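Local coordinates for protein transcriptional activator TenA-1 (Sulfolobus solfataricus P2, PDB 2QZC) that is a putative TenA-like thiaminase with a heme oxygenase-like fold, and so probably acts on thiamin or its breakdown products, at residues Glu17-Tyr22 with Asn190-Ser195; Thr116-Tyr121 with Leu131-Pro136; Asn109-Ala114 with Val196-Gly201; His25-Lys30 with Leu38-Tyr43. One frame throughout, in Å; residues are numbered along the deposited sequence. Where two conformers were deposited one is given.

Contact 1 (Glu17-Tyr22 with Asn190-Ser195); sequences ELWNKY and NIFINS
L18 is the first residue of 17-22 to meet helix 186-208, and it does so with a single methyl: its CD1 lies 3.7 Å from CG2 of I193. L18 and I193 lie roughly perpendicular, and one methyl of each makes the contact. The L18 CB points to the partner helix, and chi1 -66°, with CG anti to the carbonyl carbon, places CD1 against I193. L18 also packs on V196 and I200, one and two turns further along helix 186-208. W19 comes next and reaches across by the far end of its six-membered ring. Its CZ3 approaches CZ of F192 at 4.0 Å, the two rings meeting obliquely. Both aromatic residues hold CG anti to the backbone N (W19 chi1 -168°), a rotation that brings their ends closer than their CB atoms would suggest. Y22, one turn on, backs the indole: its CD2 sits 3.8 Å above the W19 ring plane, displaced toward the rim, while its hydroxyl is hydrogen-bonded to P136 O on helix 127-148. V15 also packs against F192 and I193. The result is a small apolar seam in which the short helix 18-23, near the N-terminus, covers the long helix 186-208, within the all-helical, heme oxygenase-like bundle of the TenA family.

Contact 2 (Thr116-Tyr121 with Leu131-Pro136); sequences TRHLYY and LVAWTP
The imidazole of H118 reaches the methyl of A133 through NE2, with 4.0 Å to CB, and the methyl approaches the ring obliquely. Two more rings meet it, those of F198 and Y122, the latter with planes at about 85°. H118 has CG anti to the backbone N (chi1 168°), which swings the ring toward the neighbouring helices and lets NE2 hydrogen-bond to S195 OG, its polar partner on helix 186-208. W134 takes part through its backbone, L119 CD2 lying 4.3 Å from W134 N; its indole stacks on F130. L119 provides the rest of the contact: CD2 rests 3.8 Å from A133 O and 4.1 Å from A133 CB. Helices 110-125 and 127-148 follow one another in the chain and run nearly antiparallel here, at 149°, making a helical hairpin within the heme oxygenase-like bundle. Their axes approach to 9.6 Å, and the small A133 faces the partner helix at the point where the backbones come nearest. S195 OG also bonds to A133 O, the carbonyl touched by L119. On its own helix, T135 OG1 donates to L131 O at 2.7 Å, tilted from the carbonyl plane, which satisfies this hydroxyl in a buried setting.

Contact 3 (Asn109-Ala114 with Val196-Gly201); sequences NLINYA and VRFEIG. With IMD (imidazole), chain C.
E199 OE2 is gripped by two groups: it accepts a hydrogen bond from N1 of the bound imidazole at 2.8 Å, with a nearly straight N-H...O angle of 163°, and another joins it to Y115 OH. The imidazole, probably from the crystallisation liquor, is also hydrogen-bonded to D48 OD1, so two acidic side chains hold it. The chain of E199 bends at chi2 (-69°), and its side chain packs against Y22, C137 and Y141. Replacing E199 by an alanine is likely to leave imidazole N1 and the hydroxyl of Y115 without their shared acceptor and to open a gap beside Y22. The two segments themselves meet through apolar groups on another side of helix 186-208. I111 CG2 touches the backbone, lying 3.6 Å from F198 O and 3.7 Å from G201 C. Since G201 has no side chain, the methyl can settle directly against it; a CB there would be tight. One turn later, A114 CB comes to 3.7 Å from CE1 of F198, meeting the phenyl ring obliquely. N109 caps the start of its helix, OD1 accepting from N112 N at 2.8 Å. Helices 110-125 and 186-208 pack nearly antiparallel, at 152°, with axes 9.5 Å apart; helix 18-23 flanks the latter through L18, K21 and Y22, and helix 127-148 borders it at V196 and E199.

Contact 4 (His25-Lys30 with Leu38-Tyr43); sequences HEFILK and LDIFRY
I40 is the first residue of 38-43 to meet the other segment: in the conformer given, I40 CG2 lies 3.9 Å from F27 CE2. In that conformer the methyl comes to the phenyl ring obliquely, and the I40 and F27 side chains lie alongside, pointing opposite ways. F41 follows and offers the edge of its ring: F27 CZ lies near the F41 plane, 4.2 Å from CD1, while the F27 ring itself is approached obliquely. Y156 also meets the F41 ring edge-to-face. F27 thus serves both residues, its CE2 going to I40 and its CZ to F41. It reaches them because its CG is anti to the backbone N (chi1 -174°), which sends the ring across to helix 38-63; there it also meets Y44, while W203 of helix 186-208 stacks on it. The start of helix 26-32 is capped by H25, which accepts from F27 N through ND1 at 3.0 Å, the donor lying in the imidazole plane and the N-H...N angle nearly straight at 171°. H25 NE2 is in turn tied to D204 OD1. An aromatic and aliphatic cluster round F27 thus joins helices 26-32 and 38-63, successive in the chain, in the heme oxygenase-like bundle, with H25 as the N-cap of the first.

In the fold
Contacts 1 and 3 use consecutive turns of helix 186-208, and their centres lie 11 Å apart; along the chain they cross, since their segments alternate. Contact 2 shares helix 110-125 with contact 3 and is nested inside the loops closed by both contact 1 and contact 3. It also touches each of them, its centre 13 Å and 11 Å away. Contact 4 closes first along the chain, within the loop of contact 1, and lies across the centre of the chain from contact 2, their centres 23 Å apart. It reaches contact 3 through N109 and Y43. The C-terminal helix thus links early and middle parts of the chain into one all-helical domain.

Contact 1 (Glu17-Tyr22 with Asn190-Ser195)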
# COMPACT_ATOMS: atom_id res chain seq x y z
N GLU A 17 -14.47 29.83 -7.35
CA GLU A 17 -14.27 29.78 -8.80
C GLU A 17 -13.13 28.87 -9.28
O GLU A 17 -13.06 28.55 -10.47
CB GLU A 17 -14.08 31.19 -9.37
CG GLU A 17 -15.33 32.07 -9.22
N LEU A 18 -12.24 28.45 -8.37
CA LEU A 18 -11.14 27.58 -8.79
C LEU A 18 -11.61 26.23 -9.28
O LEU A 18 -10.94 25.62 -10.10
CB LEU A 18 -10.15 27.36 -7.63
CG LEU A 18 -9.35 28.55 -7.14
CD1 LEU A 18 -8.56 28.22 -5.84
CD2 LEU A 18 -8.40 29.04 -8.24
N TRP A 19 -12.73 25.72 -8.76
CA TRP A 19 -13.19 24.40 -9.14
C TRP A 19 -13.45 24.29 -10.63
O TRP A 19 -12.95 23.38 -11.28
CB TRP A 19 -14.38 23.91 -8.32
CG TRP A 19 -14.64 22.44 -8.55
CD1 TRP A 19 -15.69 21.91 -9.23
CD2 TRP A 19 -13.84 21.33 -8.11
NE1 TRP A 19 -15.60 20.53 -9.25
CE2 TRP A 19 -14.49 20.15 -8.54
CE3 TRP A 19 -12.65 21.21 -7.36
CZ2 TRP A 19 -13.96 18.86 -8.28
CZ3 TRP A 19 -12.15 19.95 -7.10
CH2 TRP A 19 -12.78 18.80 -7.54
N ASN A 20 -14.21 25.22 -11.18
CA ASN A 20 -14.47 25.18 -12.63
C ASN A 20 -13.23 25.52 -13.45
O ASN A 20 -13.10 25.03 -14.57
CB ASN A 20 -15.70 26.01 -13.02
CG ASN A 20 -17.01 25.33 -12.64
OD1 ASN A 20 -17.07 24.10 -12.48
ND2 ASN A 20 -18.06 26.12 -12.50
N LYS A 21 -12.32 26.33 -12.91
CA LYS A 21 -11.04 26.58 -13.61
C LYS A 21 -10.26 25.29 -13.80
O LYS A 21 -9.48 25.16 -14.75
CB LYS A 21 -10.19 27.63 -12.91
CG LYS A 21 -10.76 29.05 -13.05
CD LYS A 21 -9.93 30.08 -12.34
CE LYS A 21 -10.53 31.47 -12.55
NZ LYS A 21 -9.61 32.48 -11.97
N TYR A 22 -10.45 24.34 -12.88
CA TYR A 22 -9.85 23.00 -12.94
C TYR A 22 -10.64 22.06 -13.86
O TYR A 22 -10.11 21.58 -14.87
CB TYR A 22 -9.73 22.45 -11.50
CG TYR A 22 -9.47 20.96 -11.32
CD1 TYR A 22 -8.70 20.24 -12.22
CD2 TYR A 22 -9.93 20.29 -10.18
CE1 TYR A 22 -8.47 18.88 -12.04
CE2 TYR A 22 -9.68 18.94 -9.97
CZ TYR A 22 -8.91 18.26 -10.90
OH TYR A 22 -8.65 16.91 -10.72
N ASN A 190 -7.52 24.69 3.06
CA ASN A 190 -6.39 25.38 2.42
C ASN A 190 -5.46 24.41 1.69
O ASN A 190 -4.95 24.75 0.61
CB ASN A 190 -5.67 26.26 3.42
CG ASN A 190 -6.46 27.53 3.74
OD1 ASN A 190 -7.34 27.94 2.97
ND2 ASN A 190 -6.12 28.17 4.86
N ILE A 191 -5.32 23.20 2.22
CA ILE A 191 -4.54 22.14 1.54
C ILE A 191 -5.25 21.75 0.24
O ILE A 191 -4.62 21.61 -0.83
CB ILE A 191 -4.33 20.92 2.47
CG1 ILE A 191 -3.42 21.29 3.62
CG2 ILE A 191 -3.71 19.71 1.70
CD1 ILE A 191 -3.39 20.25 4.77
N PHE A 192 -6.57 21.51 0.32
CA PHE A 192 -7.40 21.15 -0.82
C PHE A 192 -7.30 22.25 -1.89
O PHE A 192 -7.14 21.96 -3.09
CB PHE A 192 -8.85 20.99 -0.34
CG PHE A 192 -9.81 20.42 -1.34
CD1 PHE A 192 -10.53 21.26 -2.19
CD2 PHE A 192 -10.09 19.04 -1.39
CE1 PHE A 192 -11.46 20.75 -3.09
CE2 PHE A 192 -11.04 18.53 -2.26
CZ PHE A 192 -11.71 19.40 -3.12
N ILE A 193 -7.39 23.51 -1.47
CA ILE A 193 -7.27 24.66 -2.42
C ILE A 193 -5.91 24.61 -3.16
O ILE A 193 -5.87 24.76 -4.37
CB ILE A 193 -7.43 26.03 -1.70
CG1 ILE A 193 -8.89 26.21 -1.23
CG2 ILE A 193 -6.97 27.19 -2.61
CD1 ILE A 193 -9.11 27.37 -0.25
N ASN A 194 -4.83 24.34 -2.41
CA ASN A 194 -3.50 24.24 -3.04
C ASN A 194 -3.47 23.14 -4.09
O ASN A 194 -2.93 23.35 -5.20
CB ASN A 194 -2.34 24.10 -2.04
CG ASN A 194 -1.89 25.42 -1.48
OD1 ASN A 194 -2.32 26.50 -1.96
ND2 ASN A 194 -1.01 25.38 -0.46
N SER A 195 -4.04 21.97 -3.78
CA SER A 195 -4.11 20.90 -4.78
C SER A 195 -4.88 21.31 -6.04
O SER A 195 -4.45 21.00 -7.17
CB SER A 195 -4.66 19.62 -4.19
OG SER A 195 -3.73 19.05 -3.28

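Contact 2 (Thr116-Tyr121 with Leu131-Pro136)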
# COMPACT_ATOMS: atom_id res chain seq x y z
N THR A 116 3.95 17.03 -6.82
CA THR A 116 4.38 15.76 -6.20
C THR A 116 5.00 15.98 -4.82
O THR A 116 4.73 15.22 -3.90
CB THR A 116 5.28 14.95 -7.13
OG1 THR A 116 6.49 15.68 -7.39
CG2 THR A 116 4.57 14.54 -8.43
N ARG A 117 5.86 17.01 -4.67
CA ARG A 117 6.45 17.27 -3.36
C ARG A 117 5.42 17.68 -2.31
O ARG A 117 5.58 17.38 -1.11
CB ARG A 117 7.66 18.22 -3.46
CG ARG A 117 8.96 17.52 -3.77
CD ARG A 117 8.95 16.66 -5.00
NE ARG A 117 10.25 16.03 -5.23
CZ ARG A 117 10.46 15.05 -6.11
NH1 ARG A 117 9.48 14.57 -6.87
NH2 ARG A 117 11.68 14.59 -6.24
N HIS A 118 4.36 18.35 -2.75
CA HIS A 118 3.20 18.72 -1.89
C HIS A 118 2.54 17.44 -1.32
O HIS A 118 2.30 17.32 -0.13
CB HIS A 118 2.23 19.54 -2.77
CG HIS A 118 0.85 19.78 -2.23
ND1 HIS A 118 0.57 20.69 -1.22
CD2 HIS A 118 -0.34 19.32 -2.68
CE1 HIS A 118 -0.74 20.75 -1.08
NE2 HIS A 118 -1.32 19.95 -1.95
N LEU A 119 2.27 16.46 -2.20
CA LEU A 119 1.66 15.18 -1.74
C LEU A 119 2.57 14.47 -0.76
O LEU A 119 2.11 13.96 0.25
CB LEU A 119 1.31 14.27 -2.92
CG LEU A 119 0.27 14.83 -3.89
CD1 LEU A 119 0.05 13.80 -5.01
CD2 LEU A 119 -1.05 15.14 -3.19
N TYR A 120 3.89 14.39 -1.07
CA TYR A 120 4.79 13.75 -0.13
C TYR A 120 4.82 14.44 1.22
O TYR A 120 4.91 13.75 2.27
CB TYR A 120 6.23 13.66 -0.69
CG TYR A 120 6.50 12.61 -1.76
CD1 TYR A 120 6.49 11.27 -1.42
CD2 TYR A 120 6.80 12.94 -3.09
CE1 TYR A 120 6.81 10.31 -2.35
CE2 TYR A 120 7.12 11.98 -4.03
CZ TYR A 120 7.07 10.64 -3.66
OH TYR A 120 7.41 9.70 -4.60
N TYR A 121 4.82 15.77 1.23
CA TYR A 121 4.90 16.53 2.47
C TYR A 121 3.78 16.12 3.41
O TYR A 121 4.04 15.78 4.59
CB TYR A 121 4.87 18.05 2.17
CG TYR A 121 4.80 18.87 3.44
CD1 TYR A 121 5.91 19.04 4.21
CD2 TYR A 121 3.64 19.47 3.85
CE1 TYR A 121 5.87 19.76 5.42
CE2 TYR A 121 3.58 20.19 5.05
CZ TYR A 121 4.71 20.35 5.81
OH TYR A 121 4.65 21.07 7.00
N LEU A 131 -5.07 12.77 2.59
CA LEU A 131 -6.36 12.44 1.97
C LEU A 131 -7.04 13.65 1.38
O LEU A 131 -7.51 13.60 0.25
CB LEU A 131 -7.24 11.69 3.01
CG LEU A 131 -8.58 11.22 2.57
CD1 LEU A 131 -8.54 10.29 1.35
CD2 LEU A 131 -9.24 10.55 3.80
N VAL A 132 -7.05 14.76 2.13
CA VAL A 132 -7.62 15.99 1.62
C VAL A 132 -6.78 16.49 0.42
O VAL A 132 -7.36 16.92 -0.60
CB VAL A 132 -7.79 17.05 2.72
CG1 VAL A 132 -8.17 18.40 2.19
CG2 VAL A 132 -8.84 16.54 3.75
N ALA A 133 -5.44 16.43 0.52
CA ALA A 133 -4.59 16.87 -0.59
C ALA A 133 -4.76 16.06 -1.86
O ALA A 133 -4.54 16.56 -2.95
CB ALA A 133 -3.13 16.85 -0.15
N TRP A 134 -5.10 14.79 -1.71
CA TRP A 134 -5.25 13.82 -2.79
C TRP A 134 -6.62 13.84 -3.46
O TRP A 134 -6.76 13.43 -4.60
CB TRP A 134 -4.99 12.43 -2.17
CG TRP A 134 -4.92 11.27 -3.09
CD1 TRP A 134 -4.31 11.23 -4.30
CD2 TRP A 134 -5.43 9.95 -2.84
NE1 TRP A 134 -4.39 9.95 -4.81
CE2 TRP A 134 -5.07 9.14 -3.95
CE3 TRP A 134 -6.14 9.38 -1.78
CZ2 TRP A 134 -5.47 7.77 -4.06
CZ3 TRP A 134 -6.50 8.02 -1.87
CH2 TRP A 134 -6.15 7.25 -2.99
N THR A 135 -7.64 14.36 -2.77
CA THR A 135 -9.02 14.29 -3.27
C THR A 135 -9.25 15.06 -4.57
O THR A 135 -9.91 14.52 -5.44
CB THR A 135 -10.00 14.68 -2.16
OG1 THR A 135 -9.89 13.70 -1.12
CG2 THR A 135 -11.44 14.65 -2.68
N PRO A 136 -8.67 16.28 -4.75
CA PRO A 136 -8.91 16.96 -6.04
C PRO A 136 -8.52 16.17 -7.28
O PRO A 136 -9.29 16.08 -8.25
CB PRO A 136 -8.11 18.25 -5.88
CG PRO A 136 -8.20 18.52 -4.39
CD PRO A 136 -7.99 17.18 -3.79

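Contact 3 (Asn109-Ala114 with Val196-Gly201)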
# COMPACT_ATOMS: atom_id res chain seq x y z
N ASN A 109 8.26 19.04 -15.12
CA ASN A 109 8.11 20.49 -15.18
C ASN A 109 7.95 21.03 -13.72
O ASN A 109 7.79 20.26 -12.76
CB ASN A 109 7.03 20.95 -16.13
CG ASN A 109 5.62 20.53 -15.76
OD1 ASN A 109 5.27 20.46 -14.59
ND2 ASN A 109 4.78 20.27 -16.79
N LEU A 110 8.07 22.34 -13.55
CA LEU A 110 8.08 22.91 -12.21
C LEU A 110 6.78 22.61 -11.47
O LEU A 110 6.82 22.25 -10.28
CB LEU A 110 8.27 24.44 -12.29
CG LEU A 110 8.19 25.21 -10.96
CD1 LEU A 110 9.16 24.68 -9.94
CD2 LEU A 110 8.42 26.72 -11.19
N ILE A 111 5.64 22.73 -12.13
CA ILE A 111 4.37 22.50 -11.46
C ILE A 111 4.23 21.04 -11.00
O ILE A 111 3.80 20.79 -9.87
CB ILE A 111 3.19 22.88 -12.35
CG1 ILE A 111 3.22 24.35 -12.72
CG2 ILE A 111 1.85 22.58 -11.63
CD1 ILE A 111 3.13 25.31 -11.53
N ASN A 112 4.62 20.09 -11.85
CA ASN A 112 4.56 18.67 -11.47
C ASN A 112 5.50 18.38 -10.31
O ASN A 112 5.19 17.66 -9.33
CB ASN A 112 4.91 17.84 -12.70
CG ASN A 112 4.60 16.37 -12.56
OD1 ASN A 112 3.96 15.94 -11.60
ND2 ASN A 112 5.05 15.59 -13.58
N TYR A 113 6.70 18.96 -10.39
CA TYR A 113 7.67 18.78 -9.30
C TYR A 113 7.08 19.25 -7.97
O TYR A 113 7.04 18.56 -6.94
CB TYR A 113 9.00 19.50 -9.60
CG TYR A 113 10.04 19.12 -8.56
CD1 TYR A 113 10.71 17.92 -8.64
CD2 TYR A 113 10.31 19.91 -7.49
CE1 TYR A 113 11.62 17.51 -7.67
CE2 TYR A 113 11.23 19.51 -6.48
CZ TYR A 113 11.89 18.32 -6.61
OH TYR A 113 12.73 17.88 -5.61
N ALA A 114 6.55 20.48 -7.98
CA ALA A 114 5.95 21.05 -6.79
C ALA A 114 4.76 20.23 -6.27
O ALA A 114 4.61 20.01 -5.05
CB ALA A 114 5.48 22.51 -7.09
N VAL A 196 -6.00 22.03 -5.85
CA VAL A 196 -6.75 22.52 -7.01
C VAL A 196 -5.91 23.53 -7.81
O VAL A 196 -5.88 23.48 -9.05
CB VAL A 196 -8.13 23.12 -6.59
CG1 VAL A 196 -8.84 23.74 -7.82
CG2 VAL A 196 -8.99 22.05 -5.93
N ARG A 197 -5.18 24.41 -7.14
CA ARG A 197 -4.29 25.34 -7.85
C ARG A 197 -3.24 24.55 -8.65
O ARG A 197 -2.92 24.91 -9.79
CB ARG A 197 -3.58 26.30 -6.93
CG ARG A 197 -4.52 27.31 -6.25
CD ARG A 197 -3.69 28.32 -5.44
NE ARG A 197 -4.58 29.23 -4.68
CZ ARG A 197 -5.18 30.29 -5.17
NH1 ARG A 197 -5.10 30.64 -6.43
NH2 ARG A 197 -5.93 31.02 -4.33
N PHE A 198 -2.71 23.47 -8.08
CA PHE A 198 -1.72 22.69 -8.80
C PHE A 198 -2.33 21.98 -10.01
O PHE A 198 -1.65 21.81 -11.03
CB PHE A 198 -1.03 21.66 -7.88
CG PHE A 198 -0.08 22.25 -6.89
CD1 PHE A 198 1.01 22.97 -7.35
CD2 PHE A 198 -0.13 21.94 -5.54
CE1 PHE A 198 1.95 23.50 -6.45
CE2 PHE A 198 0.75 22.46 -4.65
CZ PHE A 198 1.81 23.24 -5.08
N GLU A 199 -3.57 21.51 -9.91
CA GLU A 199 -4.25 20.88 -11.06
C GLU A 199 -4.40 21.87 -12.20
O GLU A 199 -4.11 21.56 -13.37
CB GLU A 199 -5.61 20.35 -10.63
CG GLU A 199 -5.55 19.11 -9.78
CD GLU A 199 -5.07 17.89 -10.53
OE1 GLU A 199 -5.04 17.88 -11.78
OE2 GLU A 199 -4.70 16.89 -9.85
N ILE A 200 -4.87 23.08 -11.89
CA ILE A 200 -5.00 24.13 -12.90
C ILE A 200 -3.63 24.39 -13.55
O ILE A 200 -3.51 24.44 -14.80
CB ILE A 200 -5.56 25.41 -12.28
CG1 ILE A 200 -6.99 25.19 -11.78
CG2 ILE A 200 -5.54 26.57 -13.30
CD1 ILE A 200 -7.50 26.26 -10.77
N GLY A 201 -2.61 24.54 -12.73
CA GLY A 201 -1.26 24.75 -13.21
C GLY A 201 -0.74 23.61 -14.04
O GLY A 201 0.02 23.80 -14.99
N1 IMD C . -3.27 15.27 -11.63
C2 IMD C . -3.44 14.08 -12.16
N3 IMD C . -2.42 13.87 -12.97
C4 IMD C . -1.59 14.91 -12.91
C5 IMD C . -2.13 15.82 -12.04

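Contact 4 (His25-Lys30 with Leu38-Tyr43)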
# COMPACT_ATOMS: atom_id res chain seq x y z
N HIS A 25 -11.22 23.36 -17.46
CA HIS A 25 -10.03 23.99 -18.02
C HIS A 25 -10.00 23.88 -19.56
O HIS A 25 -10.50 22.91 -20.11
CB HIS A 25 -8.77 23.28 -17.47
CG HIS A 25 -7.50 24.04 -17.65
ND1 HIS A 25 -6.79 24.08 -18.83
CD2 HIS A 25 -6.80 24.77 -16.75
CE1 HIS A 25 -5.72 24.85 -18.65
NE2 HIS A 25 -5.72 25.29 -17.39
N GLU A 26 -9.41 24.89 -20.20
CA GLU A 26 -9.17 24.90 -21.66
C GLU A 26 -8.68 23.55 -22.17
O GLU A 26 -9.14 23.04 -23.19
CB GLU A 26 -8.16 25.98 -22.00
CG GLU A 26 -7.76 26.07 -23.48
CD GLU A 26 -6.77 27.18 -23.78
OE1 GLU A 26 -6.41 27.96 -22.88
OE2 GLU A 26 -6.36 27.25 -24.96
N PHE A 27 -7.71 22.95 -21.47
CA PHE A 27 -7.15 21.65 -21.86
C PHE A 27 -8.27 20.62 -22.01
O PHE A 27 -8.29 19.85 -22.97
CB PHE A 27 -6.13 21.19 -20.80
CG PHE A 27 -5.36 19.95 -21.16
CD1 PHE A 27 -5.92 18.66 -20.99
CD2 PHE A 27 -4.04 20.02 -21.58
CE1 PHE A 27 -5.17 17.50 -21.26
CE2 PHE A 27 -3.30 18.87 -21.85
CZ PHE A 27 -3.88 17.60 -21.70
N ILE A 28 -9.16 20.56 -21.02
CA ILE A 28 -10.29 19.64 -21.01
C ILE A 28 -11.32 19.96 -22.10
O ILE A 28 -11.83 19.04 -22.76
CB ILE A 28 -10.96 19.63 -19.63
CG1 ILE A 28 -9.98 18.98 -18.63
CG2 ILE A 28 -12.36 18.95 -19.64
CD1 ILE A 28 -10.34 19.34 -17.17
N LEU A 29 -11.61 21.24 -22.29
CA LEU A 29 -12.54 21.66 -23.36
C LEU A 29 -12.01 21.24 -24.72
O LEU A 29 -12.80 20.81 -25.57
CB LEU A 29 -12.77 23.17 -23.32
CG LEU A 29 -13.34 23.77 -22.03
CD1 LEU A 29 -13.57 25.33 -22.14
CD2 LEU A 29 -14.61 23.03 -21.59
N LYS A 30 -10.69 21.32 -24.92
CA LYS A 30 -10.07 20.91 -26.18
C LYS A 30 -10.02 19.40 -26.33
O LYS A 30 -10.02 18.89 -27.45
CB LYS A 30 -8.71 21.55 -26.39
CG LYS A 30 -8.78 23.07 -26.48
CD LYS A 30 -7.46 23.71 -26.83
CE LYS A 30 -7.16 23.58 -28.33
NZ LYS A 30 -8.20 24.22 -29.25
N LEU A 38 -2.32 16.38 -30.48
CA LEU A 38 -1.76 15.17 -29.88
C LEU A 38 -0.36 15.36 -29.28
O LEU A 38 -0.06 14.67 -28.29
CB LEU A 38 -1.84 13.95 -30.82
CG LEU A 38 -3.24 13.37 -31.08
CD1 LEU A 38 -3.05 12.19 -32.06
CD2 LEU A 38 -3.98 12.88 -29.83
N ASP A 39 0.47 16.27 -29.80
CA ASP A 39 1.80 16.52 -29.20
C ASP A 39 1.67 17.08 -27.77
O ASP A 39 2.53 16.78 -26.91
CB ASP A 39 2.73 17.43 -30.04
CG ASP A 39 2.30 18.91 -30.07
OD1 ASP A 39 1.18 19.21 -30.54
OD2 ASP A 39 3.08 19.81 -29.65
N ILE A 40 0.63 17.89 -27.54
CA ILE A 40 0.39 18.44 -26.20
C ILE A 40 -0.11 17.33 -25.31
O ILE A 40 0.31 17.22 -24.13
CB ILE A 40 -0.54 19.66 -26.23
CG1 ILE A 40 0.24 20.82 -26.86
CG2 ILE A 40 -1.04 20.03 -24.82
CD1 ILE A 40 -0.57 22.09 -27.05
N PHE A 41 -1.02 16.49 -25.81
CA PHE A 41 -1.50 15.37 -24.99
C PHE A 41 -0.37 14.41 -24.64
O PHE A 41 -0.31 13.89 -23.51
CB PHE A 41 -2.61 14.61 -25.71
CG PHE A 41 -3.26 13.55 -24.85
CD1 PHE A 41 -4.01 13.93 -23.74
CD2 PHE A 41 -3.19 12.22 -25.19
CE1 PHE A 41 -4.63 12.98 -22.96
CE2 PHE A 41 -3.83 11.27 -24.40
CZ PHE A 41 -4.56 11.67 -23.31
N ARG A 42 0.57 14.19 -25.56
CA ARG A 42 1.72 13.33 -25.31
C ARG A 42 2.58 13.91 -24.18
O ARG A 42 2.96 13.18 -23.26
CB ARG A 42 2.55 13.14 -26.58
CG ARG A 42 3.66 12.20 -26.40
CD ARG A 42 4.46 11.96 -27.70
NE ARG A 42 5.55 11.02 -27.42
CZ ARG A 42 6.79 11.36 -27.04
NH1 ARG A 42 7.15 12.63 -26.88
NH2 ARG A 42 7.67 10.40 -26.81
N TYR A 43 2.84 15.21 -24.24
CA TYR A 43 3.62 15.91 -23.21
C TYR A 43 2.93 15.68 -21.85
O TYR A 43 3.59 15.33 -20.83
CB TYR A 43 3.66 17.40 -23.50
CG TYR A 43 4.31 18.23 -22.43
CD1 TYR A 43 3.62 18.60 -21.28
CD2 TYR A 43 5.65 18.63 -22.54
CE1 TYR A 43 4.22 19.35 -20.30
CE2 TYR A 43 6.27 19.41 -21.55
CZ TYR A 43 5.53 19.75 -20.42
OH TYR A 43 6.11 20.51 -19.42